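Local coordinates for protein aerobactin synthase IucA (Klebsiella pneumoniae subsp. pneumoniae, PDB 5JM8) that probably catalyses an ATP-dependent condensation step in the assembly of the siderophore aerobactin, as a member of the NIS synthetase family, at residues R53-S58 against H62-F67; V14-F19 against V80-L85; D29-E34 against Q39-L44; A397-V402 against G502-A507; S490-T495 against A568-A573. All coordinates share one frame; numbering follows the deposited sequence.

Contact 1: R53-S58 against H62-F67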
# COMPACT_ATOMS: atom_id res chain seq x y z
N ARG A 53 -26.92 -41.15 4.96
CA ARG A 53 -25.98 -41.47 3.90
C ARG A 53 -24.64 -40.84 4.21
O ARG A 53 -24.55 -39.63 4.40
CB ARG A 53 -26.51 -40.99 2.54
CG ARG A 53 -27.82 -41.62 2.11
CD ARG A 53 -28.32 -41.00 0.82
NE ARG A 53 -27.40 -41.23 -0.29
CZ ARG A 53 -27.54 -40.70 -1.50
NH1 ARG A 53 -28.56 -39.90 -1.77
NH2 ARG A 53 -26.64 -40.96 -2.44
N VAL A 54 -23.59 -41.66 4.25
CA VAL A 54 -22.25 -41.18 4.60
C VAL A 54 -21.41 -40.92 3.35
O VAL A 54 -21.09 -41.85 2.60
CB VAL A 54 -21.53 -42.20 5.50
CG1 VAL A 54 -20.15 -41.69 5.88
CG2 VAL A 54 -22.35 -42.49 6.75
N ALA A 55 -21.04 -39.66 3.15
CA ALA A 55 -20.18 -39.27 2.04
C ALA A 55 -18.71 -39.41 2.44
O ALA A 55 -17.87 -39.81 1.63
CB ALA A 55 -20.48 -37.85 1.61
N TYR A 56 -18.41 -39.08 3.69
CA TYR A 56 -17.07 -39.27 4.24
C TYR A 56 -17.12 -39.75 5.68
O TYR A 56 -17.70 -39.08 6.54
CB TYR A 56 -16.27 -37.97 4.16
CG TYR A 56 -14.89 -38.06 4.79
CD1 TYR A 56 -13.88 -38.77 4.17
CD2 TYR A 56 -14.62 -37.44 6.00
CE1 TYR A 56 -12.62 -38.86 4.74
CE2 TYR A 56 -13.36 -37.52 6.58
CZ TYR A 56 -12.37 -38.24 5.94
OH TYR A 56 -11.12 -38.33 6.51
N PHE A 57 -16.51 -40.90 5.94
CA PHE A 57 -16.41 -41.43 7.29
C PHE A 57 -15.05 -41.09 7.88
O PHE A 57 -14.01 -41.37 7.28
CB PHE A 57 -16.62 -42.95 7.29
CG PHE A 57 -16.60 -43.55 8.67
CD1 PHE A 57 -17.73 -43.55 9.46
CD2 PHE A 57 -15.43 -44.10 9.17
CE1 PHE A 57 -17.71 -44.10 10.73
CE2 PHE A 57 -15.40 -44.65 10.44
CZ PHE A 57 -16.54 -44.64 11.22
N SER A 58 -15.07 -40.50 9.07
CA SER A 58 -13.87 -40.02 9.74
C SER A 58 -13.59 -40.80 11.01
O SER A 58 -14.48 -40.97 11.85
CB SER A 58 -14.02 -38.53 10.07
OG SER A 58 -13.04 -38.13 11.01
N HIS A 62 -15.14 -36.45 12.25
CA HIS A 62 -15.42 -35.35 11.33
C HIS A 62 -16.16 -35.89 10.11
O HIS A 62 -15.68 -35.79 8.98
CB HIS A 62 -14.12 -34.65 10.89
CG HIS A 62 -13.43 -33.89 11.98
ND1 HIS A 62 -12.51 -34.47 12.83
CD2 HIS A 62 -13.51 -32.59 12.35
CE1 HIS A 62 -12.06 -33.57 13.68
NE2 HIS A 62 -12.65 -32.41 13.41
N HIS A 63 -17.34 -36.46 10.34
CA HIS A 63 -18.11 -37.09 9.27
C HIS A 63 -18.78 -36.07 8.36
O HIS A 63 -19.05 -34.94 8.75
CB HIS A 63 -19.19 -38.01 9.85
CG HIS A 63 -18.66 -39.05 10.79
ND1 HIS A 63 -17.80 -40.05 10.39
CD2 HIS A 63 -18.88 -39.25 12.11
CE1 HIS A 63 -17.51 -40.81 11.42
NE2 HIS A 63 -18.15 -40.35 12.48
N ARG A 64 -19.06 -36.50 7.13
CA ARG A 64 -19.87 -35.73 6.20
C ARG A 64 -21.06 -36.58 5.76
O ARG A 64 -20.89 -37.60 5.07
CB ARG A 64 -19.04 -35.29 4.98
CG ARG A 64 -19.81 -34.39 4.01
CD ARG A 64 -18.93 -33.86 2.88
NE ARG A 64 -18.47 -34.91 1.97
CZ ARG A 64 -17.26 -35.47 2.00
NH1 ARG A 64 -16.96 -36.42 1.13
NH2 ARG A 64 -16.34 -35.08 2.88
N PHE A 65 -22.26 -36.18 6.18
CA PHE A 65 -23.48 -36.86 5.79
C PHE A 65 -24.12 -36.20 4.57
O PHE A 65 -24.08 -34.98 4.42
CB PHE A 65 -24.49 -36.87 6.94
CG PHE A 65 -24.06 -37.68 8.14
CD1 PHE A 65 -23.07 -38.64 8.04
CD2 PHE A 65 -24.66 -37.47 9.37
CE1 PHE A 65 -22.68 -39.37 9.15
CE2 PHE A 65 -24.28 -38.20 10.48
CZ PHE A 65 -23.29 -39.15 10.37
N GLU A 66 -24.69 -37.03 3.70
CA GLU A 66 -25.50 -36.55 2.58
C GLU A 66 -26.96 -36.52 3.01
O GLU A 66 -27.49 -37.50 3.53
CB GLU A 66 -25.31 -37.45 1.36
CG GLU A 66 -26.15 -37.05 0.16
CD GLU A 66 -25.84 -37.88 -1.08
OE1 GLU A 66 -24.86 -38.66 -1.05
OE2 GLU A 66 -26.59 -37.76 -2.07
N PHE A 67 -27.61 -35.37 2.80
CA PHE A 67 -28.97 -35.15 3.26
C PHE A 67 -29.94 -35.14 2.08
O PHE A 67 -29.52 -34.95 0.94
CB PHE A 67 -29.04 -33.85 4.06
CG PHE A 67 -28.23 -33.87 5.32
CD1 PHE A 67 -28.73 -34.48 6.47
CD2 PHE A 67 -26.97 -33.30 5.37
CE1 PHE A 67 -27.98 -34.51 7.63
CE2 PHE A 67 -26.23 -33.33 6.53
CZ PHE A 67 -26.73 -33.93 7.66
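Arg64 O, on the strand 64-72, takes two backbone donors at once, Ala55 N at 2.8 Å and Tyr56 N at 3.2 Å. The return bond from Arg64 N to Tyr56 O (3.0 Å) closes the tight part of the contact. Next along the chain, at the turn end, His63 and Phe57 lie side by side and point the same way: His63 CE1 sits over one face of the Phe57 ring, 3.4 Å from Phe57 CE1, with the planes inclined at 36°. Ser58 and His63 are buried here, while Phe57 is exposed; Tyr56 OH bonds to Glu506, and Ser58 OG to Thr60 and Glu506. Two residues facing one make this a classic beta bulge in the antiparallel hairpin of strands 49-54 and 64-72; the extra residue, Ala55, is where the strand turns a corner. The outer side is looser and more polar. Bent at chi3 (66°), the exposed Arg64 chain brings its guanidinium across Tyr56, one face over Tyr56 CB and NH2 3.2 Å from that carbon, nearly parallel to the phenol ring. Further out, the exposed Arg53 meets Glu66 through charge alone: Arg53 NH1 and Glu66 OE2 are 2.9 Å apart, yet the carboxylate lies over the guanidinium face and no N-H points at the oxygen. On the other face of the hairpin Val54 CG2 rests 4.0 Å from Phe65 CE1.

Contact 2: V14-F19 against V80-L85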
# COMPACT_ATOMS: atom_id res chain seq x y z
N VAL A 14 -23.90 -28.02 6.85
CA VAL A 14 -22.74 -28.02 7.74
C VAL A 14 -23.14 -27.76 9.18
O VAL A 14 -22.42 -28.10 10.11
CB VAL A 14 -21.69 -26.97 7.30
CG1 VAL A 14 -21.08 -27.35 5.97
CG2 VAL A 14 -22.31 -25.57 7.23
N ALA A 15 -24.31 -27.14 9.38
CA ALA A 15 -24.82 -26.87 10.72
C ALA A 15 -25.32 -28.16 11.36
O ALA A 15 -25.00 -28.46 12.51
CB ALA A 15 -25.93 -25.84 10.67
N ALA A 16 -26.10 -28.92 10.61
CA ALA A 16 -26.64 -30.17 11.12
C ALA A 16 -25.52 -31.15 11.44
O ALA A 16 -25.61 -31.93 12.38
CB ALA A 16 -27.61 -30.78 10.12
N GLN A 17 -24.45 -31.09 10.65
CA GLN A 17 -23.33 -32.01 10.82
C GLN A 17 -22.66 -31.81 12.17
O GLN A 17 -22.07 -32.74 12.72
CB GLN A 17 -22.32 -31.83 9.69
CG GLN A 17 -21.40 -33.03 9.49
CD GLN A 17 -22.12 -34.23 8.92
OE1 GLN A 17 -22.71 -34.17 7.84
NE2 GLN A 17 -22.08 -35.34 9.64
N CYS A 18 -22.75 -30.59 12.70
CA CYS A 18 -22.20 -30.29 14.02
C CYS A 18 -23.01 -30.98 15.11
O CYS A 18 -22.45 -31.60 16.01
CB CYS A 18 -22.19 -28.78 14.26
SG CYS A 18 -21.05 -27.85 13.22
N PHE A 19 -24.33 -30.84 15.02
CA PHE A 19 -25.24 -31.50 15.95
C PHE A 19 -25.00 -33.01 15.93
O PHE A 19 -24.86 -33.64 16.97
CB PHE A 19 -26.69 -31.17 15.59
CG PHE A 19 -27.71 -31.88 16.45
CD1 PHE A 19 -28.17 -33.14 16.10
CD2 PHE A 19 -28.21 -31.28 17.59
CE1 PHE A 19 -29.10 -33.79 16.88
CE2 PHE A 19 -29.15 -31.93 18.37
CZ PHE A 19 -29.59 -33.19 18.02
N VAL A 80 -36.78 -37.01 6.48
CA VAL A 80 -37.08 -36.10 7.58
C VAL A 80 -36.11 -34.92 7.56
O VAL A 80 -34.91 -35.10 7.33
CB VAL A 80 -37.00 -36.81 8.95
CG1 VAL A 80 -38.13 -37.81 9.11
CG2 VAL A 80 -35.65 -37.50 9.13
N ASP A 81 -36.63 -33.72 7.77
CA ASP A 81 -35.79 -32.53 7.82
C ASP A 81 -34.99 -32.51 9.12
O ASP A 81 -35.19 -33.36 9.99
CB ASP A 81 -36.62 -31.25 7.66
CG ASP A 81 -37.70 -31.10 8.72
OD1 ASP A 81 -37.59 -31.71 9.80
OD2 ASP A 81 -38.66 -30.34 8.48
N PHE A 82 -34.10 -31.53 9.26
CA PHE A 82 -33.23 -31.45 10.43
C PHE A 82 -34.03 -31.16 11.69
O PHE A 82 -33.71 -31.67 12.77
CB PHE A 82 -32.16 -30.38 10.23
CG PHE A 82 -31.28 -30.19 11.43
CD1 PHE A 82 -30.43 -31.19 11.84
CD2 PHE A 82 -31.31 -29.00 12.14
CE1 PHE A 82 -29.62 -31.02 12.95
CE2 PHE A 82 -30.51 -28.82 13.25
CZ PHE A 82 -29.66 -29.83 13.65
N ALA A 83 -35.06 -30.34 11.56
CA ALA A 83 -35.91 -29.98 12.69
C ALA A 83 -36.62 -31.21 13.24
O ALA A 83 -36.81 -31.34 14.45
CB ALA A 83 -36.92 -28.92 12.28
N THR A 84 -37.00 -32.12 12.34
CA THR A 84 -37.69 -33.34 12.74
C THR A 84 -36.73 -34.31 13.43
O THR A 84 -36.94 -34.67 14.59
CB THR A 84 -38.34 -34.06 11.53
OG1 THR A 84 -39.27 -33.18 10.89
CG2 THR A 84 -39.07 -35.32 11.97
N LEU A 85 -35.67 -34.72 12.73
CA LEU A 85 -34.76 -35.74 13.25
C LEU A 85 -34.11 -35.32 14.57
O LEU A 85 -33.82 -36.17 15.42
CB LEU A 85 -33.68 -36.08 12.21
CG LEU A 85 -32.72 -34.98 11.72
CD1 LEU A 85 -31.54 -34.75 12.66
CD2 LEU A 85 -32.22 -35.34 10.33
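Phe82, the first residue of helix 82-96, meets Phe19 of helix 14-26 nearly at a right angle: the ring planes stand 86° apart and the centroids 5.6 Å, an offset edge-to-face pair in which Phe82 supplies the edge and Phe19 the face. The leading atom is Phe82 CZ. It reaches Phe19 CB at 3.8 Å, with that carbon lying in the plane of the Phe82 ring, and continues to Phe19 CG at 4.0 Å, so the edge is directed at the root of the Phe19 ring, not at its far end. In both residues CG stands anti to the backbone N (chi1 176°), which carries each ring into the gap between the helices. One helical turn before Phe19, Ala16 points its methyl toward the same Phe82 ring. Ala16 CB comes in obliquely, 3.3 Å from Phe82 CD1 and 3.5 Å from Phe82 CE1, a close fit. All three residues are buried, and the contact between the segments is wholly apolar. Around them, His115 of helix 101-124 stacks on Phe82, and Phe545 meets Phe19 edge-to-face. The start of helix 82-96 is fixed from within: Asp81 is its N-cap residue, and its OD1 accepts from Thr84 N at 2.6 Å, nearly along the C-O axis. The arrangement is helix-to-helix packing by an aromatic residue in the first turn of a side-chain-capped helix, set against the small and aromatic residues one turn apart on its neighbour.

Contact 3: D29-E34 against Q39-L44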
# COMPACT_ATOMS: atom_id res chain seq x y z
N ASP A 29 -24.10 -45.64 20.84
CA ASP A 29 -25.38 -46.17 20.39
C ASP A 29 -25.63 -45.79 18.93
O ASP A 29 -26.54 -45.01 18.61
CB ASP A 29 -26.51 -45.65 21.28
CG ASP A 29 -27.88 -46.14 20.85
OD1 ASP A 29 -27.95 -47.20 20.21
OD2 ASP A 29 -28.87 -45.45 21.15
N TRP A 30 -24.81 -46.33 18.03
CA TRP A 30 -25.00 -46.14 16.60
C TRP A 30 -24.24 -47.22 15.83
O TRP A 30 -23.34 -47.85 16.37
CB TRP A 30 -24.53 -44.74 16.17
CG TRP A 30 -23.16 -44.38 16.66
CD1 TRP A 30 -22.84 -43.80 17.85
CD2 TRP A 30 -21.92 -44.58 15.97
NE1 TRP A 30 -21.49 -43.62 17.95
CE2 TRP A 30 -20.90 -44.09 16.81
CE3 TRP A 30 -21.58 -45.11 14.73
CZ2 TRP A 30 -19.55 -44.13 16.44
CZ3 TRP A 30 -20.24 -45.15 14.36
CH2 TRP A 30 -19.25 -44.66 15.22
N ARG A 31 -24.62 -47.41 14.57
CA ARG A 31 -24.16 -48.56 13.81
C ARG A 31 -23.98 -48.20 12.34
O ARG A 31 -24.63 -47.30 11.83
CB ARG A 31 -25.15 -49.72 13.96
CG ARG A 31 -24.77 -51.00 13.24
CD ARG A 31 -25.77 -52.12 13.54
NE ARG A 31 -27.11 -51.81 13.06
CZ ARG A 31 -27.57 -52.10 11.84
NH1 ARG A 31 -26.79 -52.71 10.96
NH2 ARG A 31 -28.81 -51.77 11.50
N LEU A 32 -23.07 -48.92 11.68
CA LEU A 32 -22.84 -48.77 10.25
C LEU A 32 -23.43 -49.96 9.51
O LEU A 32 -23.55 -51.05 10.07
CB LEU A 32 -21.34 -48.64 9.96
CG LEU A 32 -20.73 -47.25 10.11
CD1 LEU A 32 -21.00 -46.66 11.49
CD2 LEU A 32 -19.23 -47.30 9.83
N THR A 33 -23.80 -49.74 8.26
CA THR A 33 -24.39 -50.79 7.43
C THR A 33 -23.31 -51.60 6.71
O THR A 33 -22.34 -51.05 6.21
CB THR A 33 -25.35 -50.21 6.39
OG1 THR A 33 -24.64 -49.30 5.54
CG2 THR A 33 -26.48 -49.47 7.08
N GLU A 34 -23.49 -52.92 6.68
CA GLU A 34 -22.54 -53.81 6.03
C GLU A 34 -22.61 -53.65 4.52
O GLU A 34 -21.73 -54.10 3.79
CB GLU A 34 -22.80 -55.26 6.42
N GLN A 39 -24.25 -46.40 5.20
CA GLN A 39 -25.12 -45.49 5.92
C GLN A 39 -24.87 -45.60 7.42
O GLN A 39 -24.62 -46.68 7.94
CB GLN A 39 -26.60 -45.78 5.62
CG GLN A 39 -27.01 -45.47 4.19
CD GLN A 39 -28.50 -45.64 3.97
OE1 GLN A 39 -29.19 -46.26 4.78
NE2 GLN A 39 -29.01 -45.10 2.87
N LEU A 40 -24.93 -44.46 8.11
CA LEU A 40 -24.79 -44.44 9.56
C LEU A 40 -26.17 -44.43 10.20
O LEU A 40 -27.04 -43.65 9.82
CB LEU A 40 -23.97 -43.23 10.01
CG LEU A 40 -23.60 -43.21 11.50
CD1 LEU A 40 -22.19 -42.67 11.68
CD2 LEU A 40 -24.60 -42.39 12.30
N ILE A 41 -26.36 -45.31 11.18
CA ILE A 41 -27.67 -45.51 11.79
C ILE A 41 -27.68 -45.08 13.25
O ILE A 41 -26.80 -45.45 14.03
CB ILE A 41 -28.10 -47.00 11.68
CG1 ILE A 41 -28.22 -47.39 10.21
CG2 ILE A 41 -29.42 -47.24 12.40
CD1 ILE A 41 -28.34 -48.88 9.97
N ILE A 42 -28.69 -44.29 13.60
CA ILE A 42 -28.94 -43.90 14.99
C ILE A 42 -30.31 -44.43 15.41
O ILE A 42 -31.33 -43.86 15.04
CB ILE A 42 -28.89 -42.38 15.18
CG1 ILE A 42 -27.53 -41.83 14.73
CG2 ILE A 42 -29.17 -42.02 16.63
CD1 ILE A 42 -27.43 -40.32 14.71
N PRO A 43 -30.33 -45.54 16.17
CA PRO A 43 -31.61 -46.14 16.55
C PRO A 43 -32.47 -45.22 17.41
O PRO A 43 -31.94 -44.53 18.27
CB PRO A 43 -31.20 -47.38 17.34
CG PRO A 43 -29.80 -47.67 16.93
CD PRO A 43 -29.19 -46.33 16.66
N LEU A 44 -33.78 -45.22 17.16
CA LEU A 44 -34.72 -44.43 17.95
C LEU A 44 -35.55 -45.32 18.88
O LEU A 44 -36.38 -44.83 19.65
CB LEU A 44 -35.65 -43.63 17.03
CG LEU A 44 -35.01 -42.55 16.16
CD1 LEU A 44 -36.03 -41.97 15.20
CD2 LEU A 44 -34.40 -41.46 17.02
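With chi1 at 60°, Thr33 OG1 lies between its own backbone N and carbonyl carbon, where it accepts from Gln39 N at 2.9 Å while also bonding to Tyr35 O. Trp30 takes a similar first torsion (chi1 50°), which carries its indole to the side of the sheet occupied by Leu40. The two segments form the antiparallel hairpin of strands 31-32 and 39-43, the first of which is an outermost strand of the five-stranded sheet. Arg31 and Ile41 are its hydrogen-bonded pair: Ile41 N reaches Arg31 O at 2.7 Å and Arg31 N returns to Ile41 O at 3.0 Å. Thr33 N adds a bond to Gln39 O. Over one face of the sheet Trp30 CE3 touches Leu40 CD1 at 4.0 Å, and Leu32 CD1 meets the same methyl at 4.2 Å; Phe65 and Val54 also pack on Leu40. On the reverse face Arg31 runs alongside Ile41, exposed, and bends at chi3, laying a face of its guanidinium over the isoleucine methyl, with Arg31 NH2 3.3 Å from Ile41 CD1. That methyl is also pressed against Thr33, with Ile41 CD1 a tight 3.5 Å from Thr33 CG2.

Contact 4: A397-V402 against G502-A507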
# COMPACT_ATOMS: atom_id res chain seq x y z
N ALA A 397 2.42 -31.48 -0.45
CA ALA A 397 2.13 -30.20 0.16
C ALA A 397 1.41 -30.41 1.49
O ALA A 397 1.65 -29.71 2.47
CB ALA A 397 1.30 -29.33 -0.77
N ALA A 398 0.53 -31.41 1.52
CA ALA A 398 -0.24 -31.72 2.71
C ALA A 398 0.66 -32.22 3.83
O ALA A 398 0.53 -31.82 4.98
CB ALA A 398 -1.32 -32.74 2.39
N HIS A 399 1.57 -33.12 3.48
CA HIS A 399 2.54 -33.64 4.43
C HIS A 399 3.44 -32.53 4.95
O HIS A 399 3.69 -32.43 6.16
CB HIS A 399 3.38 -34.74 3.79
CG HIS A 399 2.62 -35.99 3.48
ND1 HIS A 399 3.10 -36.97 2.64
CD2 HIS A 399 1.40 -36.42 3.90
CE1 HIS A 399 2.22 -37.95 2.56
NE2 HIS A 399 1.18 -37.64 3.31
N ALA A 400 3.94 -31.71 4.04
CA ALA A 400 4.79 -30.58 4.39
C ALA A 400 4.08 -29.62 5.35
O ALA A 400 4.68 -29.13 6.30
CB ALA A 400 5.23 -29.84 3.14
N TRP A 401 2.81 -29.35 5.08
CA TRP A 401 2.03 -28.45 5.91
C TRP A 401 1.83 -29.05 7.30
O TRP A 401 1.97 -28.36 8.31
CB TRP A 401 0.68 -28.14 5.26
CG TRP A 401 0.00 -26.91 5.81
CD1 TRP A 401 -0.04 -25.67 5.24
CD2 TRP A 401 -0.71 -26.80 7.05
NE1 TRP A 401 -0.74 -24.80 6.04
CE2 TRP A 401 -1.16 -25.48 7.16
CE3 TRP A 401 -1.01 -27.71 8.07
CZ2 TRP A 401 -1.90 -25.03 8.26
CZ3 TRP A 401 -1.74 -27.26 9.16
CH2 TRP A 401 -2.18 -25.93 9.24
N VAL A 402 1.51 -30.34 7.35
CA VAL A 402 1.29 -31.03 8.62
C VAL A 402 2.57 -31.15 9.44
O VAL A 402 2.55 -31.00 10.66
CB VAL A 402 0.71 -32.45 8.40
CG1 VAL A 402 0.73 -33.25 9.70
CG2 VAL A 402 -0.71 -32.36 7.86
N GLY A 502 -9.32 -35.67 0.45
CA GLY A 502 -8.73 -36.78 -0.28
C GLY A 502 -7.27 -36.56 -0.64
O GLY A 502 -6.78 -37.13 -1.62
N LEU A 503 -6.57 -35.75 0.14
CA LEU A 503 -5.15 -35.51 -0.06
C LEU A 503 -4.33 -36.66 0.52
O LEU A 503 -3.29 -37.04 -0.03
CB LEU A 503 -4.73 -34.18 0.57
CG LEU A 503 -5.39 -32.94 -0.03
CD1 LEU A 503 -4.99 -31.68 0.72
CD2 LEU A 503 -5.04 -32.80 -1.50
N ASP A 504 -4.80 -37.21 1.63
CA ASP A 504 -4.22 -38.40 2.24
C ASP A 504 -5.13 -38.83 3.38
O ASP A 504 -5.85 -38.01 3.94
CB ASP A 504 -2.80 -38.13 2.75
CG ASP A 504 -2.03 -39.41 3.07
OD1 ASP A 504 -2.53 -40.51 2.74
OD2 ASP A 504 -0.93 -39.32 3.63
N SER A 505 -5.11 -40.11 3.73
CA SER A 505 -5.98 -40.63 4.79
C SER A 505 -5.65 -39.98 6.13
O SER A 505 -4.51 -39.58 6.36
CB SER A 505 -5.86 -42.15 4.88
OG SER A 505 -4.51 -42.54 5.09
N GLU A 506 -6.64 -39.86 7.01
CA GLU A 506 -6.39 -39.35 8.36
C GLU A 506 -5.40 -40.27 9.06
O GLU A 506 -4.52 -39.82 9.78
CB GLU A 506 -7.68 -39.26 9.17
CG GLU A 506 -8.72 -38.33 8.58
CD GLU A 506 -9.87 -38.03 9.53
OE1 GLU A 506 -9.63 -37.92 10.75
OE2 GLU A 506 -11.02 -37.92 9.05
N ALA A 507 -5.57 -41.57 8.83
CA ALA A 507 -4.72 -42.59 9.44
C ALA A 507 -3.25 -42.34 9.13
O ALA A 507 -2.40 -42.40 10.02
CB ALA A 507 -5.13 -43.98 8.97
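His399, on helix 394-420, donates from NE2 to Asp504 OD2, and this is the sole hydrogen bond between the two segments. It is short and almost straight: His399 NE2 and Asp504 OD2 are 2.7 Å apart with 174° at the hydrogen. The oxygen lies practically in the imidazole plane, at the ring edge. Seen from the carboxylate the approach is less regular, since the donor arrives on the anti side and 30° out of the carboxylate plane, and the ring and carboxylate planes stand 58° apart. The other oxygen is engaged elsewhere: Asp504 OD1 accepts from Asn508 ND2 and, weakly, from Ser505 N at 2.8 Å, so both oxygens of the group have partners. Apolar contact is slight. Ala398 CB faces Leu503 CB at 4.1 Å and Leu503 CD1 at 4.2 Å, with Leu498 and Ala394 also packing on Leu503. Helix-end motifs flank the link. Gly502, with positive phi, ends helix 475-500 in a Schellman motif, and Ser505 OG caps Asn508 N at the start of helix 506-521, so Asp504 lies in the short connection between two helices and joins it to a third. With NE2 donating to a carboxylate, the straight bond probably restricts rotation of the imidazole, and the nearby negative charge would probably raise its affinity for a second proton.

Contact 5: S490-T495 against A568-A573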
# COMPACT_ATOMS: atom_id res chain seq x y z
N SER A 490 -8.00 -29.65 17.64
CA SER A 490 -6.95 -28.87 16.98
C SER A 490 -6.28 -29.65 15.87
O SER A 490 -6.56 -29.45 14.69
CB SER A 490 -5.90 -28.42 18.00
OG SER A 490 -6.17 -27.12 18.48
N THR A 491 -5.38 -30.55 16.26
CA THR A 491 -4.55 -31.27 15.32
C THR A 491 -5.38 -32.18 14.42
O THR A 491 -5.16 -32.25 13.22
CB THR A 491 -3.49 -32.11 16.05
OG1 THR A 491 -2.78 -31.27 16.96
CG2 THR A 491 -2.52 -32.75 15.07
N PHE A 492 -6.35 -32.88 15.01
CA PHE A 492 -7.15 -33.83 14.25
C PHE A 492 -8.11 -33.11 13.30
O PHE A 492 -8.59 -33.70 12.33
CB PHE A 492 -7.92 -34.77 15.18
CG PHE A 492 -7.04 -35.71 15.97
CD1 PHE A 492 -5.72 -35.92 15.62
CD2 PHE A 492 -7.55 -36.38 17.07
CE1 PHE A 492 -4.92 -36.79 16.35
CE2 PHE A 492 -6.75 -37.25 17.80
CZ PHE A 492 -5.44 -37.45 17.44
N ALA A 493 -8.38 -31.83 13.56
CA ALA A 493 -9.19 -31.04 12.64
C ALA A 493 -8.38 -30.74 11.39
O ALA A 493 -8.93 -30.65 10.29
CB ALA A 493 -9.64 -29.75 13.30
N VAL A 494 -7.07 -30.61 11.56
CA VAL A 494 -6.16 -30.41 10.44
C VAL A 494 -6.10 -31.67 9.58
O VAL A 494 -6.28 -31.61 8.37
CB VAL A 494 -4.74 -30.02 10.93
CG1 VAL A 494 -3.75 -30.00 9.77
CG2 VAL A 494 -4.77 -28.68 11.63
N THR A 495 -5.85 -32.81 10.22
CA THR A 495 -5.73 -34.07 9.51
C THR A 495 -7.06 -34.47 8.88
O THR A 495 -7.09 -35.05 7.79
CB THR A 495 -5.24 -35.21 10.44
OG1 THR A 495 -6.19 -35.41 11.49
CG2 THR A 495 -3.89 -34.86 11.05
N ALA A 568 -11.10 -42.93 22.40
CA ALA A 568 -10.16 -43.93 21.90
C ALA A 568 -8.99 -43.26 21.19
O ALA A 568 -9.17 -42.57 20.19
CB ALA A 568 -10.86 -44.90 20.97
N ASN A 569 -7.79 -43.49 21.71
CA ASN A 569 -6.57 -42.88 21.19
C ASN A 569 -6.21 -43.41 19.80
O ASN A 569 -5.95 -44.60 19.65
CB ASN A 569 -5.41 -43.14 22.16
CG ASN A 569 -4.16 -42.35 21.82
OD1 ASN A 569 -4.02 -41.84 20.71
ND2 ASN A 569 -3.25 -42.27 22.77
N PRO A 570 -6.19 -42.53 18.78
CA PRO A 570 -5.76 -42.97 17.45
C PRO A 570 -4.24 -42.95 17.24
O PRO A 570 -3.78 -43.36 16.18
CB PRO A 570 -6.44 -41.96 16.52
CG PRO A 570 -6.54 -40.72 17.32
CD PRO A 570 -6.75 -41.16 18.75
N LEU A 571 -3.49 -42.48 18.24
CA LEU A 571 -2.04 -42.35 18.11
C LEU A 571 -1.28 -43.54 18.71
O LEU A 571 -0.05 -43.56 18.71
CB LEU A 571 -1.55 -41.06 18.78
CG LEU A 571 -1.48 -39.82 17.90
CD1 LEU A 571 -2.82 -39.55 17.25
CD2 LEU A 571 -1.03 -38.62 18.72
N LEU A 572 -2.00 -44.52 19.23
CA LEU A 572 -1.36 -45.70 19.79
C LEU A 572 -0.72 -46.54 18.68
O LEU A 572 -1.31 -46.71 17.61
CB LEU A 572 -2.38 -46.54 20.57
CG LEU A 572 -2.90 -45.90 21.85
N ALA A 573 0.49 -47.04 18.93
CA ALA A 573 1.20 -47.87 17.96
C ALA A 573 0.41 -49.15 17.68
O ALA A 573 0.44 -50.09 18.47
CB ALA A 573 2.59 -48.20 18.47
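Phe492, on helix 475-500, reaches toward the loop 568-573 with the far end of its ring alone. From CB, CG leaves anti to the carbonyl carbon and beside the backbone N (chi1 -67°), which sends the ring away from the helix and across the gap to the loop. CB and CG themselves lie short of the loop. On one flank Phe492 CE1 comes within 3.6 Å of Leu571 CD1; on the other Phe492 CE2 is 3.5 Å from Pro570 CG and 4.0 Å from Pro570 CD. At the tip the two meet: Phe492 CZ lies 3.4 Å from Leu571 CD1, which is near the plane of the ring at its edge, and 3.5 Å from Pro570 CG, which comes in obliquely. The loop is shaped by an Asx turn, in which Asn569 OD1 accepts from Leu571 N at 2.6 Å from above the plane of the side-chain amide; the turn spans Pro570, and both Pro570 and Leu571 meet the ring end. Asn569 ND2 is bonded to Val533 O and Asn536 O. Met510 of helix 506-521 packs on both Phe492 and Pro570, and Leu517 of the same helix on Leu571. On the helix itself, Thr495 OG1 donates to Phe492 O at 3.1 Å.

How the contacts relate
Contacts 1, 2 and 3 gather at the N-terminal five-stranded sheet and its helices, whereas contacts 4 and 5 belong to the C-terminal helices. Contacts 3 and 1 are hairpins of that sheet, centres about 12 Å apart, with strands 39-43 and 49-54 as neighbours between them; contact 2, about 13 Å from contact 1 between centres, joins helices 14-26 and 82-96 and encloses both in sequence. Contacts 4 and 5 interleave along the chain, centres about 13 Å apart: contact 4 at the link between helices 475-500 and 506-521, contact 5 on helix 475-500. Contact 1 bridges the groups through hydrogen bonds to Glu506 and through His62, whose side chain, about 8 Å from bound ATP, packs on Phe492 and Ala493.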